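Long-range contact in pyrrolidone-carboxylate peptidase (Pyrococcus furiosus, PDB 1X10), which removes N-terminal pyroglutamyl (5-oxoprolyl) groups from polypeptides as a thiol peptidase of the C15 family, except where proline follows: residues 43-47 / 92-98. The protein carries 3 engineered substitutions. Residues are numbered along the deposited sequence; the frame is centred on the assembly and turned at random.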
loop_
_atom_site.group_PDB
_atom_site.type_symbol
_atom_site.label_atom_id
_atom_site.label_comp_id
_atom_site.label_asym_id
_atom_site.label_seq_id
_atom_site.Cartn_x
_atom_site.Cartn_y
_atom_site.Cartn_z
ATOM N N VAL A 43 1.100 -26.288 -9.105
ATOM C CA VAL A 43 0.956 -24.946 -9.657
ATOM C C VAL A 43 1.562 -25.039 -11.057
ATOM O O VAL A 43 2.619 -24.474 -11.348
ATOM C CB VAL A 43 1.708 -23.900 -8.802
ATOM C CG1 VAL A 43 1.531 -22.506 -9.399
ATOM C CG2 VAL A 43 1.159 -23.912 -7.372
ATOM N N VAL A 44 0.861 -25.772 -11.916
ATOM C CA VAL A 44 1.302 -26.022 -13.281
ATOM C C VAL A 44 0.100 -26.091 -14.213
ATOM O O VAL A 44 -0.806 -26.887 -13.995
ATOM C CB VAL A 44 2.039 -27.378 -13.361
ATOM C CG1 VAL A 44 2.497 -27.643 -14.798
ATOM C CG2 VAL A 44 3.214 -27.394 -12.382
ATOM N N PHE A 45 0.087 -25.260 -15.250
ATOM C CA PHE A 45 -1.023 -25.286 -16.190
ATOM C C PHE A 45 -1.047 -26.646 -16.887
ATOM O O PHE A 45 0.001 -27.228 -17.159
ATOM C CB PHE A 45 -0.877 -24.177 -17.235
ATOM C CG PHE A 45 -1.013 -22.790 -16.673
ATOM C CD1 PHE A 45 0.102 -21.973 -16.510
ATOM C CD2 PHE A 45 -2.264 -22.296 -16.318
ATOM C CE1 PHE A 45 -0.030 -20.677 -16.004
ATOM C CE2 PHE A 45 -2.409 -21.007 -15.813
ATOM C CZ PHE A 45 -1.288 -20.193 -15.656
ATOM N N GLY A 46 -2.247 -27.140 -17.180
ATOM C CA GLY A 46 -2.378 -28.433 -17.828
ATOM C C GLY A 46 -2.424 -29.541 -16.792
ATOM O O GLY A 46 -3.466 -30.160 -16.577
ATOM N N LYS A 47 -1.291 -29.782 -16.141
ATOM C CA LYS A 47 -1.201 -30.812 -15.119
ATOM C C LYS A 47 -2.244 -30.579 -14.025
ATOM O O LYS A 47 -2.892 -31.523 -13.565
ATOM C CB LYS A 47 0.202 -30.818 -14.513
ATOM C CG LYS A 47 0.480 -31.985 -13.583
ATOM C CD LYS A 47 1.970 -32.084 -13.272
ATOM C CE LYS A 47 2.791 -32.289 -14.549
ATOM N NZ LYS A 47 4.258 -32.405 -14.289
ATOM N N ASP A 92 4.475 -20.757 -14.478
ATOM C CA ASP A 92 4.042 -21.754 -13.513
ATOM C C ASP A 92 5.281 -22.521 -13.060
ATOM O O ASP A 92 6.394 -22.196 -13.480
ATOM C CB ASP A 92 2.985 -22.689 -14.122
ATOM C CG ASP A 92 3.520 -23.544 -15.256
ATOM O OD1 ASP A 92 2.688 -24.194 -15.926
ATOM O OD2 ASP A 92 4.747 -23.579 -15.482
ATOM N N ASN A 93 5.097 -23.531 -12.215
ATOM C CA ASN A 93 6.222 -24.301 -11.699
ATOM C C ASN A 93 7.054 -25.057 -12.731
ATOM O O ASN A 93 8.111 -25.596 -12.399
ATOM C CB ASN A 93 5.744 -25.261 -10.602
ATOM C CG ASN A 93 5.576 -24.570 -9.251
ATOM O OD1 ASN A 93 5.057 -25.154 -8.297
ATOM N ND2 ASN A 93 6.026 -23.321 -9.167
ATOM N N GLU A 94 6.593 -25.113 -13.974
ATOM C CA GLU A 94 7.364 -25.804 -15.002
ATOM C C GLU A 94 7.883 -24.803 -16.033
ATOM O O GLU A 94 8.276 -25.177 -17.140
ATOM C CB GLU A 94 6.523 -26.891 -15.678
ATOM C CG GLU A 94 5.922 -27.889 -14.695
ATOM C CD GLU A 94 5.597 -29.233 -15.327
ATOM O OE1 GLU A 94 5.118 -29.264 -16.477
ATOM O OE2 GLU A 94 5.812 -30.266 -14.659
ATOM N N GLY A 95 7.877 -23.528 -15.656
ATOM C CA GLY A 95 8.371 -22.479 -16.534
ATOM C C GLY A 95 7.427 -21.989 -17.618
ATOM O O GLY A 95 7.825 -21.204 -18.477
ATOM N N LYS A 96 6.178 -22.441 -17.588
ATOM C CA LYS A 96 5.207 -22.028 -18.594
ATOM C C LYS A 96 4.508 -20.725 -18.219
ATOM O O LYS A 96 3.827 -20.642 -17.197
ATOM C CB LYS A 96 4.165 -23.135 -18.820
ATOM C CG LYS A 96 4.733 -24.398 -19.463
ATOM C CD LYS A 96 3.642 -25.331 -19.986
ATOM C CE LYS A 96 3.220 -26.389 -18.967
ATOM N NZ LYS A 96 2.509 -25.858 -17.783
ATOM N N LYS A 97 4.687 -19.707 -19.058
ATOM C CA LYS A 97 4.075 -18.403 -18.838
ATOM C C LYS A 97 3.093 -18.135 -19.976
ATOM O O LYS A 97 3.422 -17.463 -20.953
ATOM C CB LYS A 97 5.156 -17.321 -18.803
ATOM C CG LYS A 97 4.669 -15.951 -18.354
ATOM C CD LYS A 97 5.837 -14.980 -18.246
ATOM C CE LYS A 97 5.398 -13.623 -17.715
ATOM N NZ LYS A 97 4.415 -12.958 -18.618
ATOM N N ILE A 98 1.887 -18.675 -19.840
ATOM C CA ILE A 98 0.849 -18.531 -20.853
ATOM C C ILE A 98 0.205 -17.148 -20.822
ATOM O O ILE A 98 -0.150 -16.639 -19.760
ATOM C CB ILE A 98 -0.242 -19.611 -20.665
ATOM C CG1 ILE A 98 0.398 -21.004 -20.728
ATOM C CG2 ILE A 98 -1.315 -19.465 -21.730
ATOM C CD1 ILE A 98 -0.566 -22.145 -20.470
#
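Backbone and side-chain hydrogen bonds join the loop 43-47 to the type I turn that runs from Asp92 to Gly95. Asn93 N donates to Val43 O (2.8 Å, almost straight), and two residues along Phe45 N reaches Asp92 OD1 at 2.9 Å. The Asp92 carboxylate works on both loops: its OD2 accepts from Glu94 N (2.8 Å), making an Asx turn, and from Lys96 N (2.8 Å), while OD1 also forms a very short salt bridge with Lys96 NZ (2.5 Å). That ammonium group in turn donates to Phe45 O (2.9 Å), so Asp92 and Lys96 together hold both the amide and the carbonyl of Phe45. Lys47 NZ and Glu94 OE2 (2.7 Å) form a second salt bridge at the exposed side. Apolar contacts accompany the polar ones: Val44 CG1 rests on the aliphatic Glu94 CG at 3.4 Å, and, toward the end of 92-98, Phe45 CB meets Ile98 CD1 at 3.8 Å. The contact ties the link between strand 34-41 and helix 47-59, with Gly46 as N-cap, to the long loop between strands 76-83 and 110-112. Val43, Phe45 and Asp92 pack on Leu141 at helix 141-156, beside Ser142, an engineered substitution at an active-site position, whose side chain lies about 8 Å from that of Val43.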